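Local coordinates for protein blood group a-and b-cleaving endo-beta-galactosidase (Streptococcus pneumoniae, PDB 2YGL) that probably binds host carbohydrates through tandem CBM51 modules of an enzyme that cleaves blood group A and B antigens, at residues A[261-275]-A[340-353]. Residues are numbered along the deposited sequence; the frame is centred on the assembly and turned at random.
Sequences NVTRFISYVGIDRSA and ADELVLGGALFMAN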
loop_
_atom_site.group_PDB
_atom_site.type_symbol
_atom_site.label_atom_id
_atom_site.label_comp_id
_atom_site.label_asym_id
_atom_site.label_seq_id
_atom_site.Cartn_x
_atom_site.Cartn_y
_atom_site.Cartn_z
ATOM N N ASN A 261 19.637 0.481 7.849
ATOM C CA ASN A 261 18.822 -0.570 7.269
ATOM C C ASN A 261 18.034 -0.049 6.058
ATOM O O ASN A 261 16.803 0.054 6.086
ATOM C CB ASN A 261 17.896 -1.150 8.348
ATOM C CG ASN A 261 17.042 -2.294 7.840
ATOM O OD1 ASN A 261 17.455 -3.060 6.968
ATOM N ND2 ASN A 261 15.836 -2.412 8.386
ATOM N N VAL A 262 18.769 0.282 4.997
ATOM C CA VAL A 262 18.187 0.818 3.763
ATOM C C VAL A 262 17.456 -0.290 3.009
ATOM O O VAL A 262 18.026 -1.344 2.742
ATOM C CB VAL A 262 19.274 1.458 2.852
ATOM C CG1 VAL A 262 18.661 1.997 1.563
ATOM C CG2 VAL A 262 20.016 2.568 3.593
ATOM N N THR A 263 16.197 -0.039 2.662
ATOM C CA THR A 263 15.361 -1.062 2.034
ATOM C C THR A 263 14.898 -0.721 0.619
ATOM O O THR A 263 14.414 -1.596 -0.099
ATOM C CB THR A 263 14.108 -1.360 2.885
ATOM O OG1 THR A 263 13.382 -0.143 3.094
ATOM C CG2 THR A 263 14.495 -1.965 4.234
ATOM N N ARG A 264 15.044 0.539 0.218
ATOM C CA ARG A 264 14.433 1.014 -1.023
ATOM C C ARG A 264 15.170 2.222 -1.604
ATOM O O ARG A 264 15.627 3.097 -0.866
ATOM C CB ARG A 264 12.969 1.376 -0.747
ATOM C CG ARG A 264 12.024 1.323 -1.935
ATOM C CD ARG A 264 10.606 1.621 -1.460
ATOM N NE ARG A 264 9.663 1.827 -2.557
ATOM C CZ ARG A 264 8.448 2.353 -2.416
ATOM N NH1 ARG A 264 8.015 2.736 -1.220
ATOM N NH2 ARG A 264 7.663 2.502 -3.477
ATOM N N PHE A 265 15.289 2.252 -2.930
ATOM C CA PHE A 265 15.832 3.408 -3.642
ATOM C C PHE A 265 14.815 3.915 -4.665
ATOM O O PHE A 265 14.328 3.143 -5.494
ATOM C CB PHE A 265 17.167 3.060 -4.316
ATOM C CG PHE A 265 17.662 4.114 -5.278
ATOM C CD1 PHE A 265 18.181 5.318 -4.809
ATOM C CD2 PHE A 265 17.610 3.896 -6.652
ATOM C CE1 PHE A 265 18.636 6.291 -5.693
ATOM C CE2 PHE A 265 18.062 4.862 -7.545
ATOM C CZ PHE A 265 18.579 6.062 -7.064
ATOM N N ILE A 266 14.498 5.209 -4.591
ATOM C CA ILE A 266 13.502 5.833 -5.471
ATOM C C ILE A 266 14.088 7.033 -6.204
ATOM O O ILE A 266 14.599 7.956 -5.569
ATOM C CB ILE A 266 12.265 6.363 -4.690
ATOM C CG1 ILE A 266 11.824 5.396 -3.582
ATOM C CG2 ILE A 266 11.115 6.710 -5.656
ATOM C CD1 ILE A 266 11.173 4.161 -4.077
ATOM N N SER A 267 13.983 7.027 -7.532
ATOM C CA SER A 267 14.404 8.167 -8.350
ATOM C C SER A 267 13.851 8.111 -9.768
ATOM O O SER A 267 13.759 7.038 -10.368
ATOM C CB SER A 267 15.932 8.252 -8.418
ATOM O OG SER A 267 16.342 9.449 -9.054
ATOM N N TYR A 268 13.486 9.277 -10.292
ATOM C CA TYR A 268 13.295 9.443 -11.729
ATOM C C TYR A 268 14.659 9.650 -12.377
ATOM O O TYR A 268 15.533 10.289 -11.793
ATOM C CB TYR A 268 12.349 10.609 -12.033
ATOM C CG TYR A 268 10.911 10.275 -11.722
ATOM C CD1 TYR A 268 10.114 9.594 -12.648
ATOM C CD2 TYR A 268 10.353 10.608 -10.492
ATOM C CE1 TYR A 268 8.791 9.269 -12.356
ATOM C CE2 TYR A 268 9.034 10.290 -10.191
ATOM C CZ TYR A 268 8.261 9.620 -11.126
ATOM O OH TYR A 268 6.959 9.306 -10.822
ATOM N N VAL A 269 14.842 9.086 -13.570
ATOM C CA VAL A 269 16.137 9.111 -14.253
ATOM C C VAL A 269 15.969 9.508 -15.717
ATOM O O VAL A 269 15.150 8.930 -16.435
ATOM C CB VAL A 269 16.871 7.733 -14.174
ATOM C CG1 VAL A 269 18.253 7.806 -14.822
ATOM C CG2 VAL A 269 17.001 7.260 -12.737
ATOM N N GLY A 270 16.755 10.493 -16.148
ATOM C CA GLY A 270 16.794 10.908 -17.550
ATOM C C GLY A 270 17.840 11.975 -17.797
ATOM O O GLY A 270 18.668 12.259 -16.932
ATOM N N ILE A 271 17.792 12.572 -18.985
ATOM C CA ILE A 271 18.729 13.621 -19.367
ATOM C C ILE A 271 18.123 14.993 -19.073
ATOM O O ILE A 271 16.996 15.282 -19.485
ATOM C CB ILE A 271 19.119 13.498 -20.859
ATOM C CG1 ILE A 271 19.833 12.164 -21.103
ATOM C CG2 ILE A 271 20.000 14.664 -21.294
ATOM C CD1 ILE A 271 19.618 11.590 -22.481
ATOM N N ASP A 272 18.870 15.827 -18.353
ATOM C CA ASP A 272 18.387 17.158 -17.981
ATOM C C ASP A 272 18.086 17.994 -19.219
ATOM O O ASP A 272 18.814 17.933 -20.215
ATOM C CB ASP A 272 19.381 17.882 -17.070
ATOM C CG ASP A 272 18.756 19.074 -16.357
ATOM O OD1 ASP A 272 18.737 20.183 -16.934
ATOM O OD2 ASP A 272 18.263 18.898 -15.222
ATOM N N ARG A 273 17.004 18.765 -19.146
ATOM C CA ARG A 273 16.533 19.574 -20.271
ATOM C C ARG A 273 17.553 20.617 -20.743
ATOM O O ARG A 273 17.502 21.065 -21.890
ATOM C CB ARG A 273 15.192 20.249 -19.931
ATOM C CG ARG A 273 14.075 19.289 -19.485
ATOM C CD ARG A 273 13.804 18.177 -20.501
ATOM N NE ARG A 273 13.253 18.690 -21.755
ATOM C CZ ARG A 273 13.284 18.045 -22.919
ATOM N NH1 ARG A 273 13.847 16.845 -23.019
ATOM N NH2 ARG A 273 12.748 18.607 -23.996
ATOM N N SER A 274 18.481 20.983 -19.864
ATOM C CA SER A 274 19.496 21.992 -20.158
ATOM C C SER A 274 20.674 21.448 -20.962
ATOM O O SER A 274 21.540 22.212 -21.389
ATOM C CB SER A 274 20.008 22.620 -18.858
ATOM O OG SER A 274 20.741 21.675 -18.088
ATOM N N ALA A 275 20.708 20.132 -21.161
ATOM C CA ALA A 275 21.820 19.482 -21.854
ATOM C C ALA A 275 21.909 19.874 -23.323
ATOM O O ALA A 275 20.894 20.167 -23.964
ATOM C CB ALA A 275 21.714 17.970 -21.726
ATOM N N ALA A 340 24.725 14.854 -25.096
ATOM C CA ALA A 340 23.662 14.765 -24.094
ATOM C C ALA A 340 23.934 13.677 -23.049
ATOM O O ALA A 340 23.178 12.707 -22.931
ATOM C CB ALA A 340 22.306 14.559 -24.767
ATOM N N ASP A 341 25.020 13.853 -22.296
ATOM C CA ASP A 341 25.415 12.905 -21.252
ATOM C C ASP A 341 25.153 13.444 -19.839
ATOM O O ASP A 341 25.653 12.899 -18.852
ATOM C CB ASP A 341 26.884 12.482 -21.421
ATOM C CG ASP A 341 27.832 13.664 -21.587
ATOM O OD1 ASP A 341 27.477 14.802 -21.211
ATOM O OD2 ASP A 341 28.951 13.451 -22.095
ATOM N N GLU A 342 24.352 14.505 -19.759
ATOM C CA GLU A 342 24.016 15.158 -18.495
ATOM C C GLU A 342 22.882 14.414 -17.794
ATOM O O GLU A 342 21.739 14.885 -17.757
ATOM C CB GLU A 342 23.619 16.620 -18.742
ATOM C CG GLU A 342 24.736 17.510 -19.285
ATOM C CD GLU A 342 25.553 18.184 -18.190
ATOM O OE1 GLU A 342 24.967 18.625 -17.177
ATOM O OE2 GLU A 342 26.785 18.286 -18.351
ATOM N N LEU A 343 23.202 13.246 -17.244
ATOM C CA LEU A 343 22.217 12.414 -16.561
ATOM C C LEU A 343 21.887 13.005 -15.193
ATOM O O LEU A 343 22.780 13.365 -14.428
ATOM C CB LEU A 343 22.725 10.968 -16.432
ATOM C CG LEU A 343 21.755 9.868 -15.973
ATOM C CD1 LEU A 343 22.140 8.511 -16.545
ATOM C CD2 LEU A 343 21.667 9.788 -14.450
ATOM N N VAL A 344 20.594 13.107 -14.903
ATOM C CA VAL A 344 20.134 13.588 -13.604
ATOM C C VAL A 344 19.210 12.580 -12.922
ATOM O O VAL A 344 18.447 11.865 -13.580
ATOM C CB VAL A 344 19.446 14.986 -13.688
ATOM C CG1 VAL A 344 20.468 16.076 -13.973
ATOM C CG2 VAL A 344 18.341 14.998 -14.733
ATOM N N LEU A 345 19.301 12.525 -11.599
ATOM C CA LEU A 345 18.430 11.686 -10.794
ATOM C C LEU A 345 17.460 12.595 -10.043
ATOM O O LEU A 345 17.840 13.254 -9.077
ATOM C CB LEU A 345 19.257 10.824 -9.833
ATOM C CG LEU A 345 20.425 10.014 -10.421
ATOM C CD1 LEU A 345 21.230 9.353 -9.321
ATOM C CD2 LEU A 345 19.940 8.969 -11.410
ATOM N N GLY A 346 16.217 12.643 -10.513
ATOM C CA GLY A 346 15.202 13.529 -9.951
ATOM C C GLY A 346 14.492 12.949 -8.743
ATOM O O GLY A 346 13.823 11.917 -8.842
ATOM N N GLY A 347 14.647 13.617 -7.603
ATOM C CA GLY A 347 13.968 13.228 -6.365
ATOM C C GLY A 347 14.600 12.051 -5.644
ATOM O O GLY A 347 13.975 11.461 -4.760
ATOM N N ALA A 348 15.842 11.723 -6.011
ATOM C CA ALA A 348 16.541 10.533 -5.510
ATOM C C ALA A 348 16.547 10.438 -3.988
ATOM O O ALA A 348 17.047 11.334 -3.304
ATOM C CB ALA A 348 17.964 10.482 -6.049
ATOM N N LEU A 349 15.988 9.346 -3.469
ATOM C CA LEU A 349 15.892 9.140 -2.024
ATOM C C LEU A 349 16.034 7.671 -1.597
ATOM O O LEU A 349 15.870 6.755 -2.409
ATOM C CB LEU A 349 14.597 9.760 -1.470
ATOM C CG LEU A 349 13.218 9.235 -1.885
ATOM C CD1 LEU A 349 12.844 7.976 -1.103
ATOM C CD2 LEU A 349 12.168 10.317 -1.660
ATOM N N PHE A 350 16.357 7.478 -0.319
ATOM C CA PHE A 350 16.421 6.161 0.310
ATOM C C PHE A 350 15.278 5.986 1.309
ATOM O O PHE A 350 14.854 6.949 1.950
ATOM C CB PHE A 350 17.744 5.989 1.069
ATOM C CG PHE A 350 18.937 5.689 0.199
ATOM C CD1 PHE A 350 18.854 4.784 -0.857
ATOM C CD2 PHE A 350 20.168 6.281 0.476
ATOM C CE1 PHE A 350 19.970 4.501 -1.643
ATOM C CE2 PHE A 350 21.288 6.001 -0.302
ATOM C CZ PHE A 350 21.191 5.110 -1.362
ATOM N N MET A 351 14.792 4.753 1.442
ATOM C CA MET A 351 13.837 4.395 2.493
ATOM C C MET A 351 14.474 3.403 3.467
ATOM O O MET A 351 15.278 2.560 3.066
ATOM C CB MET A 351 12.563 3.777 1.903
ATOM C CG MET A 351 11.782 4.658 0.924
ATOM S SD MET A 351 10.894 6.032 1.691
ATOM C CE MET A 351 9.732 5.163 2.751
ATOM N N ALA A 352 14.111 3.511 4.744
ATOM C CA ALA A 352 14.538 2.547 5.759
ATOM C C ALA A 352 13.329 1.872 6.406
ATOM O O ALA A 352 12.536 2.515 7.096
ATOM C CB ALA A 352 15.416 3.217 6.814
ATOM N N ASN A 353 13.198 0.571 6.172
ATOM C CA ASN A 353 12.057 -0.202 6.654
ATOM C C ASN A 353 12.493 -1.302 7.616
ATOM O O ASN A 353 11.765 -1.651 8.547
ATOM C CB ASN A 353 11.296 -0.797 5.464
ATOM C CG ASN A 353 10.052 -1.560 5.880
ATOM O OD1 ASN A 353 9.932 -2.760 5.619
ATOM N ND2 ASN A 353 9.119 -0.870 6.527
HETATM O O HOH W 1 23.143 20.522 -18.628
#
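Phe265 and Phe350 meet across two antiparallel strands, 262-271 and 343-352, joined by a ladder of backbone hydrogen bonds. Reciprocal pairs link Ile266 with Leu349 and Tyr268 with Gly346; farther along, Val344 N donates to Gly270 O (2.9 Å) and Asp272 N to Glu342 O. Two irregularities interrupt the register. At one end Thr263 and Arg264 both face Met351 in a classic beta bulge, Thr263 N reaching Met351 O at 2.8 Å. In the middle, the register shifts by one residue between Ile266 and Tyr268, a beta bulge, where strand 343-352 turns a corner at Gly346 and Gly347. With chi1 at -172° the hydroxyl of Ser267 swings beside its own carbonyl carbon, where OG packs on Leu345 CB and donates to Tyr268 O from above the carbonyl plane, while Gly346 N reaches the same oxygen from the opposite face.

Apolar contacts line both faces. On one, Phe265 CD1 touches Phe350 CE1 at 3.7 Å, the ring planes inclined at 58°, and Val262 CG1 adjoins Phe350 CD1; farther on, Val269 CG2 lies beside Leu345 CD2 (3.6 Å). On the other, the side chains of Ile266 and Leu349 lie side by side, CG1 of Ile266 3.7 Å from CD1 of Leu349, both also touching Leu182 of helix 179-184. The aliphatic part of Arg264 lies along Met351, CB to CB 3.6 Å, and its extended chain carries the guanidinium to a salt bridge with Asp318.

At the far end a water links Ser274 OG to Glu342 OE1, Glu342 OE2 bonds Thr218 OG1, and Asp272 OD1 accepts from Ser274 N in an Asx turn. Strand 315-320 flanks 262-271, and 189-191 and 242-244 pair with 343-352, making this an interior pairing of one antiparallel sheet in the beta-sandwich typical of an NPCBM (CBM51) module.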